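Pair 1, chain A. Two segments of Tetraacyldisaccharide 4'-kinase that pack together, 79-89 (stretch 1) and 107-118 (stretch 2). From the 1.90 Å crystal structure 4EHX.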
# COMPACT_ATOMS: atom_id res chain seq x y z
N LYS A 79 -14.44 14.17 -5.71
CA LYS A 79 -13.66 14.77 -4.64
C LYS A 79 -14.48 14.87 -3.35
O LYS A 79 -15.67 14.56 -3.34
CB LYS A 79 -13.18 16.16 -5.06
CG LYS A 79 -12.02 16.70 -4.24
CD LYS A 79 -11.79 18.17 -4.53
CE LYS A 79 -13.06 19.01 -4.35
NZ LYS A 79 -13.34 19.34 -2.91
N GLY A 80 -13.83 15.32 -2.28
CA GLY A 80 -14.47 15.37 -0.97
C GLY A 80 -14.21 14.06 -0.25
O GLY A 80 -13.10 13.54 -0.26
N THR A 81 -15.25 13.52 0.37
CA THR A 81 -15.13 12.23 1.05
C THR A 81 -16.01 11.23 0.33
O THR A 81 -17.14 11.55 -0.04
CB THR A 81 -15.54 12.34 2.52
OG1 THR A 81 -14.73 13.33 3.15
CG2 THR A 81 -15.35 11.02 3.22
N LEU A 82 -15.50 10.02 0.10
CA LEU A 82 -16.20 9.04 -0.71
C LEU A 82 -16.08 7.65 -0.08
O LEU A 82 -14.98 7.18 0.19
CB LEU A 82 -15.58 9.00 -2.12
CG LEU A 82 -16.09 7.91 -3.06
CD1 LEU A 82 -17.56 8.16 -3.37
CD2 LEU A 82 -15.27 7.87 -4.33
N ILE A 83 -17.22 7.01 0.18
CA ILE A 83 -17.18 5.63 0.61
C ILE A 83 -16.95 4.77 -0.63
O ILE A 83 -17.77 4.72 -1.53
CB ILE A 83 -18.47 5.19 1.33
CG1 ILE A 83 -18.60 5.91 2.68
CG2 ILE A 83 -18.49 3.66 1.51
CD1 ILE A 83 -19.96 5.71 3.37
N VAL A 84 -15.79 4.12 -0.68
CA VAL A 84 -15.42 3.29 -1.82
C VAL A 84 -15.96 1.87 -1.64
O VAL A 84 -16.45 1.25 -2.59
CB VAL A 84 -13.88 3.23 -1.91
CG1 VAL A 84 -13.45 2.24 -3.00
CG2 VAL A 84 -13.33 4.62 -2.18
N SER A 85 -15.89 1.37 -0.42
CA SER A 85 -16.37 0.02 -0.17
C SER A 85 -16.99 -0.07 1.20
O SER A 85 -16.48 0.51 2.15
CB SER A 85 -15.20 -0.96 -0.25
OG SER A 85 -15.61 -2.26 0.12
N GLU A 86 -18.08 -0.83 1.31
CA GLU A 86 -18.71 -1.07 2.60
C GLU A 86 -18.48 -2.53 2.99
O GLU A 86 -19.14 -3.44 2.48
CB GLU A 86 -20.20 -0.75 2.53
CG GLU A 86 -20.97 -1.14 3.79
CD GLU A 86 -22.46 -0.85 3.68
OE1 GLU A 86 -23.04 -1.14 2.60
OE2 GLU A 86 -23.04 -0.34 4.66
N TYR A 87 -17.51 -2.74 3.88
CA TYR A 87 -17.14 -4.08 4.33
C TYR A 87 -16.99 -5.08 3.19
O TYR A 87 -17.56 -6.17 3.22
CB TYR A 87 -18.11 -4.56 5.41
CG TYR A 87 -18.03 -3.62 6.59
CD1 TYR A 87 -16.88 -3.59 7.38
CD2 TYR A 87 -19.04 -2.70 6.87
CE1 TYR A 87 -16.74 -2.70 8.43
CE2 TYR A 87 -18.92 -1.80 7.93
CZ TYR A 87 -17.77 -1.82 8.71
OH TYR A 87 -17.64 -0.95 9.76
N GLY A 88 -16.22 -4.71 2.17
CA GLY A 88 -15.90 -5.62 1.09
C GLY A 88 -16.69 -5.33 -0.16
O GLY A 88 -16.25 -5.67 -1.25
N ASN A 89 -17.86 -4.69 -0.01
CA ASN A 89 -18.72 -4.43 -1.16
C ASN A 89 -18.40 -3.09 -1.84
O ASN A 89 -18.68 -2.03 -1.29
CB ASN A 89 -20.20 -4.47 -0.76
CG ASN A 89 -20.64 -5.85 -0.30
OD1 ASN A 89 -20.12 -6.87 -0.75
ND2 ASN A 89 -21.62 -5.88 0.59
N LEU A 107 -8.65 -5.82 -2.62
CA LEU A 107 -7.76 -6.70 -1.85
C LEU A 107 -8.24 -6.98 -0.42
O LEU A 107 -7.67 -7.84 0.25
CB LEU A 107 -6.33 -6.14 -1.83
CG LEU A 107 -5.61 -6.04 -3.17
CD1 LEU A 107 -4.37 -5.16 -3.02
CD2 LEU A 107 -5.26 -7.46 -3.66
N LEU A 108 -9.27 -6.27 0.05
CA LEU A 108 -9.79 -6.46 1.41
C LEU A 108 -11.30 -6.72 1.47
O LEU A 108 -12.07 -5.82 1.82
CB LEU A 108 -9.48 -5.22 2.27
CG LEU A 108 -8.04 -4.70 2.35
CD1 LEU A 108 -8.03 -3.29 2.90
CD2 LEU A 108 -7.19 -5.62 3.20
N PRO A 109 -11.72 -7.95 1.16
CA PRO A 109 -13.15 -8.31 1.05
C PRO A 109 -14.04 -8.17 2.31
O PRO A 109 -15.26 -8.29 2.16
CB PRO A 109 -13.11 -9.78 0.57
CG PRO A 109 -11.72 -10.26 0.89
CD PRO A 109 -10.84 -9.05 0.73
N HIS A 110 -13.49 -7.94 3.49
CA HIS A 110 -14.34 -7.77 4.69
C HIS A 110 -14.15 -6.39 5.34
O HIS A 110 -14.60 -6.15 6.46
CB HIS A 110 -14.02 -8.84 5.73
CG HIS A 110 -14.01 -10.22 5.17
ND1 HIS A 110 -15.16 -10.90 4.83
CD2 HIS A 110 -12.98 -11.05 4.85
CE1 HIS A 110 -14.85 -12.08 4.34
NE2 HIS A 110 -13.53 -12.20 4.35
N VAL A 111 -13.50 -5.49 4.62
CA VAL A 111 -13.11 -4.22 5.22
C VAL A 111 -13.71 -3.04 4.45
O VAL A 111 -13.83 -3.11 3.23
CB VAL A 111 -11.57 -4.11 5.22
CG1 VAL A 111 -11.14 -2.77 5.74
CG2 VAL A 111 -10.96 -5.24 6.07
N SER A 112 -14.08 -1.97 5.15
CA SER A 112 -14.55 -0.76 4.47
C SER A 112 -13.36 0.09 4.00
O SER A 112 -12.29 0.04 4.57
CB SER A 112 -15.48 0.06 5.36
OG SER A 112 -16.66 -0.67 5.69
N VAL A 113 -13.58 0.87 2.94
CA VAL A 113 -12.56 1.78 2.42
C VAL A 113 -13.21 3.12 2.13
O VAL A 113 -14.26 3.21 1.47
CB VAL A 113 -11.92 1.25 1.12
CG1 VAL A 113 -10.91 2.28 0.56
CG2 VAL A 113 -11.24 -0.08 1.38
N VAL A 114 -12.59 4.16 2.66
CA VAL A 114 -13.06 5.52 2.44
C VAL A 114 -11.91 6.35 1.86
O VAL A 114 -10.78 6.26 2.34
CB VAL A 114 -13.59 6.14 3.76
CG1 VAL A 114 -13.76 7.65 3.63
CG2 VAL A 114 -14.91 5.45 4.17
N ALA A 115 -12.20 7.10 0.80
CA ALA A 115 -11.20 7.96 0.18
C ALA A 115 -11.50 9.41 0.57
O ALA A 115 -12.61 9.91 0.37
CB ALA A 115 -11.22 7.80 -1.35
N SER A 116 -10.50 10.08 1.12
CA SER A 116 -10.66 11.46 1.51
C SER A 116 -9.27 12.04 1.73
O SER A 116 -8.48 11.48 2.48
CB SER A 116 -11.46 11.51 2.82
OG SER A 116 -11.81 12.83 3.16
N GLU A 117 -8.96 13.14 1.05
CA GLU A 117 -7.70 13.83 1.27
C GLU A 117 -7.51 14.14 2.76
O GLU A 117 -6.43 13.92 3.34
CB GLU A 117 -7.71 15.14 0.47
CG GLU A 117 -6.40 15.89 0.47
CD GLU A 117 -5.42 15.33 -0.53
OE1 GLU A 117 -5.87 14.67 -1.50
OE2 GLU A 117 -4.20 15.55 -0.36
N ASP A 118 -8.56 14.68 3.38
CA ASP A 118 -8.53 14.93 4.81
C ASP A 118 -8.98 13.66 5.52
O ASP A 118 -10.16 13.30 5.48
CB ASP A 118 -9.49 16.08 5.15
CG ASP A 118 -9.34 16.56 6.58
OD1 ASP A 118 -9.85 15.89 7.48
OD2 ASP A 118 -8.71 17.62 6.81
O HOH W 1 -10.87 14.46 -0.81
O HOH W 2 -13.28 -3.49 0.54

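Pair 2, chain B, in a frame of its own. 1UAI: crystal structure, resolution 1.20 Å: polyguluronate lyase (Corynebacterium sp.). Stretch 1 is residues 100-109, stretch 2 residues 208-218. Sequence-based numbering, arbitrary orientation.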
# COMPACT_ATOMS: atom_id res chain seq x y z
N ARG B 100 8.79 4.03 -4.34
CA ARG B 100 8.53 4.80 -5.55
C ARG B 100 7.34 4.12 -6.17
O ARG B 100 7.37 2.92 -6.43
CB ARG B 100 9.72 4.77 -6.50
CG ARG B 100 10.88 5.61 -6.03
CD ARG B 100 12.02 5.61 -7.02
NE ARG B 100 13.21 6.23 -6.43
CZ ARG B 100 14.40 6.27 -7.02
NH1 ARG B 100 14.56 5.72 -8.22
NH2 ARG B 100 15.42 6.84 -6.41
N GLU B 101 6.27 4.88 -6.39
CA GLU B 101 5.08 4.29 -6.97
C GLU B 101 4.31 5.31 -7.79
O GLU B 101 4.62 6.51 -7.78
CB GLU B 101 4.15 3.75 -5.87
CG GLU B 101 3.54 4.83 -4.98
CD GLU B 101 2.63 4.26 -3.90
OE1 GLU B 101 2.79 3.07 -3.54
OE2 GLU B 101 1.76 5.00 -3.38
N ALA B 102 3.32 4.82 -8.50
CA ALA B 102 2.44 5.66 -9.29
C ALA B 102 1.04 5.09 -9.17
O ALA B 102 0.86 3.87 -9.13
CB ALA B 102 2.87 5.66 -10.76
N PHE B 103 0.05 5.98 -9.06
CA PHE B 103 -1.34 5.56 -9.01
C PHE B 103 -1.72 5.52 -10.50
O PHE B 103 -1.53 6.52 -11.21
CB PHE B 103 -2.19 6.60 -8.27
CG PHE B 103 -1.89 6.70 -6.80
CD1 PHE B 103 -2.51 5.84 -5.88
CD2 PHE B 103 -1.01 7.66 -6.32
CE1 PHE B 103 -2.24 5.95 -4.51
CE2 PHE B 103 -0.73 7.77 -4.96
CZ PHE B 103 -1.35 6.91 -4.05
N ASN B 104 -2.24 4.39 -10.96
CA ASN B 104 -2.58 4.23 -12.38
C ASN B 104 -4.05 4.29 -12.73
O ASN B 104 -4.41 4.66 -13.85
CB ASN B 104 -2.10 2.87 -12.90
CG ASN B 104 -0.66 2.56 -12.57
OD1 ASN B 104 -0.37 1.51 -12.00
ND2 ASN B 104 0.25 3.46 -12.94
N HIS B 105 -4.91 3.93 -11.79
CA HIS B 105 -6.33 3.85 -12.08
C HIS B 105 -7.12 4.06 -10.80
O HIS B 105 -6.68 3.65 -9.73
CB HIS B 105 -6.60 2.46 -12.67
CG HIS B 105 -7.77 2.38 -13.59
ND1 HIS B 105 -9.06 2.18 -13.15
CD2 HIS B 105 -7.84 2.43 -14.94
CE1 HIS B 105 -9.87 2.11 -14.19
NE2 HIS B 105 -9.16 2.25 -15.29
N LEU B 106 -8.29 4.67 -10.93
CA LEU B 106 -9.15 4.94 -9.79
C LEU B 106 -10.54 4.40 -10.01
O LEU B 106 -11.03 4.34 -11.14
CB LEU B 106 -9.23 6.45 -9.54
CG LEU B 106 -7.94 7.14 -9.12
CD1 LEU B 106 -8.12 8.65 -9.17
CD2 LEU B 106 -7.55 6.68 -7.72
N PRO B 107 -11.22 3.98 -8.93
CA PRO B 107 -12.57 3.46 -9.08
C PRO B 107 -13.54 4.58 -9.45
O PRO B 107 -13.24 5.77 -9.24
CB PRO B 107 -12.87 2.86 -7.70
CG PRO B 107 -12.03 3.70 -6.78
CD PRO B 107 -10.75 3.87 -7.54
N GLU B 108 -14.68 4.21 -10.01
CA GLU B 108 -15.70 5.17 -10.40
C GLU B 108 -16.42 5.72 -9.18
O GLU B 108 -16.41 5.11 -8.11
CB GLU B 108 -16.73 4.48 -11.31
CG GLU B 108 -16.20 3.99 -12.64
CD GLU B 108 -15.81 5.13 -13.56
OE1 GLU B 108 -16.63 6.06 -13.73
OE2 GLU B 108 -14.70 5.09 -14.13
N VAL B 109 -17.04 6.89 -9.35
CA VAL B 109 -17.83 7.55 -8.32
C VAL B 109 -17.08 8.06 -7.08
O VAL B 109 -17.23 9.22 -6.71
CB VAL B 109 -18.98 6.63 -7.84
CG1 VAL B 109 -19.93 7.41 -6.96
CG2 VAL B 109 -19.72 6.06 -9.04
N SER B 208 -15.28 -6.06 -11.88
CA SER B 208 -13.84 -6.14 -11.73
C SER B 208 -13.14 -5.14 -12.64
O SER B 208 -11.93 -4.96 -12.55
CB SER B 208 -13.35 -7.56 -12.02
OG SER B 208 -13.81 -8.47 -11.03
N SER B 209 -13.90 -4.50 -13.53
CA SER B 209 -13.34 -3.51 -14.44
C SER B 209 -13.36 -2.11 -13.82
O SER B 209 -12.91 -1.14 -14.43
CB SER B 209 -14.11 -3.50 -15.76
OG SER B 209 -15.45 -3.09 -15.57
N ASN B 210 -13.92 -2.02 -12.62
CA ASN B 210 -14.02 -0.77 -11.85
C ASN B 210 -13.00 -0.98 -10.74
O ASN B 210 -13.29 -1.66 -9.75
CB ASN B 210 -15.44 -0.64 -11.29
CG ASN B 210 -15.65 0.63 -10.51
OD1 ASN B 210 -14.73 1.42 -10.32
ND2 ASN B 210 -16.87 0.82 -10.03
N TYR B 211 -11.83 -0.37 -10.87
CA TYR B 211 -10.77 -0.63 -9.91
C TYR B 211 -9.74 0.46 -9.65
O TYR B 211 -9.64 1.46 -10.37
CB TYR B 211 -10.01 -1.87 -10.38
CG TYR B 211 -9.33 -1.68 -11.73
CD1 TYR B 211 -8.07 -1.08 -11.84
CD2 TYR B 211 -9.96 -2.07 -12.91
CE1 TYR B 211 -7.46 -0.89 -13.08
CE2 TYR B 211 -9.36 -1.88 -14.16
CZ TYR B 211 -8.11 -1.29 -14.24
OH TYR B 211 -7.52 -1.11 -15.47
N GLY B 212 -8.97 0.22 -8.60
CA GLY B 212 -7.87 1.09 -8.24
C GLY B 212 -6.63 0.27 -8.56
O GLY B 212 -6.62 -0.96 -8.40
N GLN B 213 -5.58 0.93 -9.04
CA GLN B 213 -4.34 0.25 -9.36
C GLN B 213 -3.15 1.13 -9.05
O GLN B 213 -3.17 2.34 -9.30
CB GLN B 213 -4.30 -0.15 -10.84
CG GLN B 213 -2.97 -0.78 -11.27
CD GLN B 213 -3.00 -1.27 -12.70
OE1 GLN B 213 -3.80 -2.13 -13.06
NE2 GLN B 213 -2.11 -0.73 -13.53
N VAL B 214 -2.11 0.51 -8.51
CA VAL B 214 -0.87 1.19 -8.15
C VAL B 214 0.30 0.35 -8.69
O VAL B 214 0.24 -0.88 -8.67
CB VAL B 214 -0.71 1.30 -6.62
CG1 VAL B 214 0.68 1.81 -6.26
CG2 VAL B 214 -1.77 2.21 -6.04
N SER B 215 1.34 1.02 -9.17
CA SER B 215 2.53 0.35 -9.66
C SER B 215 3.66 0.74 -8.71
O SER B 215 3.88 1.92 -8.44
CB SER B 215 2.87 0.77 -11.09
OG SER B 215 1.96 0.20 -12.01
N LEU B 216 4.36 -0.27 -8.20
CA LEU B 216 5.45 -0.07 -7.26
C LEU B 216 6.78 -0.37 -7.94
O LEU B 216 7.01 -1.48 -8.42
CB LEU B 216 5.23 -1.00 -6.06
CG LEU B 216 6.06 -0.81 -4.79
CD1 LEU B 216 5.92 0.61 -4.27
CD2 LEU B 216 5.58 -1.81 -3.74
N TYR B 217 7.65 0.63 -7.97
CA TYR B 217 8.95 0.55 -8.64
C TYR B 217 10.16 0.37 -7.73
O TYR B 217 11.18 -0.16 -8.16
CB TYR B 217 9.12 1.79 -9.51
CG TYR B 217 8.10 1.84 -10.61
CD1 TYR B 217 8.25 1.04 -11.74
CD2 TYR B 217 6.94 2.62 -10.50
CE1 TYR B 217 7.28 1.00 -12.73
CE2 TYR B 217 5.96 2.58 -11.50
CZ TYR B 217 6.14 1.76 -12.60
OH TYR B 217 5.18 1.68 -13.59
N LYS B 218 10.04 0.84 -6.49
CA LYS B 218 11.12 0.72 -5.53
C LYS B 218 10.46 0.54 -4.17
O LYS B 218 9.43 1.15 -3.90
CB LYS B 218 11.96 2.00 -5.54
CG LYS B 218 13.34 1.88 -4.93
CD LYS B 218 14.15 3.13 -5.24
CE LYS B 218 15.62 2.95 -4.92
NZ LYS B 218 16.40 4.14 -5.36
O HOH W 3 3.07 3.26 -13.71

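Two antiparallel strands paired around a shared beta bulge offer a simple test of how far a backbone arrangement constrains the side chains that decorate it. In pair 1, the strand carrying Leu82(A) to Glu86(A) runs against the one carrying Val113(A) to Ala115(A) with their directions 174° apart; in pair 2, strand 100-105 meets strand 211-218 at 153°. Both pairs of axes approach to 4.6 Å, and the central 14 residues superimpose with an RMSD of 0.7 Å.

The shared core is a ladder of matched positions. Leu82(A) and Ala115(A) form a hydrogen-bonded pair, N of Leu82(A) reaching O of Ala115(A) at 2.9 Å and N of Ala115(A) returning to O of Leu82(A) at 2.8 Å. Their counterparts Ala102(B) and Ser215(B) do the same, at 3.0 Å from N of Ala102(B) to O of Ser215(B) and 2.9 Å from N of Ser215(B) to O of Ala102(B). Next come the non-hydrogen-bonded pairs Ile83(A) with Val114(A) and Phe103(B) with Val214(B). There the register slips by one, because Val84(A) and Asn104(B) are extra residues in the first strand, with psi of -40° and -28°. The bulge lets one carbonyl serve two successive amides: O of Val113(A) accepts from N of Val84(A) at 2.8 Å and from N of Ser85(A) at 3.1 Å, while O of Gln213(B) accepts from N of Asn104(B) at 2.8 Å and, weakly, from N of His105(B) at 3.4 Å.

At the bulge the side chain points toward the opposing strand, and the two proteins fill this position with opposite chemistry. Val84(A) makes apolar contacts, its CB lying 4.0 Å from CG1 of Val113(A) and its CG2 3.9 Å from CB of Ala115(A). Asn104(B) instead offers OD1 as a polar hub, accepting hydrogen bonds from OG of Ser215(B) at 2.7 Å and NE2 of Gln213(B) at 3.2 Å. The partners match in character: valine meets valine and alanine in one pair, asparagine meets glutamine and serine in the other. On the face bearing Ile83(A) and Val114(A), and in pair 2 Phe103(B) and Val214(B), these contacts are apolar in both pairs, with CG1 of Ile83(A) 4.0 Å from CG2 of Val114(A), and CD1 of Phe103(B) 3.7 Å from CG2 of Val214(B).

Beyond the bulge the solutions diverge. Ser85(A) is small, and a water bridges its OG, at 2.7 Å, and O of Val111(A), at 2.8 Å. The matching His105(B) spans the gap directly: its ND1 donates to O of Tyr211(B) at 2.9 Å, and its ring forms an offset stack with that of Tyr211(B), centroids 4.0 Å apart. One position further along the opposite strand, CA of Ser112(A) lies 3.3 Å from O of Ser85(A), and CA of Gly212(B) 3.2 Å from O of His105(B), both CA-H...O contacts. Ser112(A) OG also accepts from N of Tyr87(A) at 2.9 Å; Gly212(B) has no side chain, and Pro107(B), matching Tyr87(A), no N-H.

The same register and bulge accommodate quite different side chains, and at the bulge the residues that meet are apolar in pair 1 and polar in pair 2.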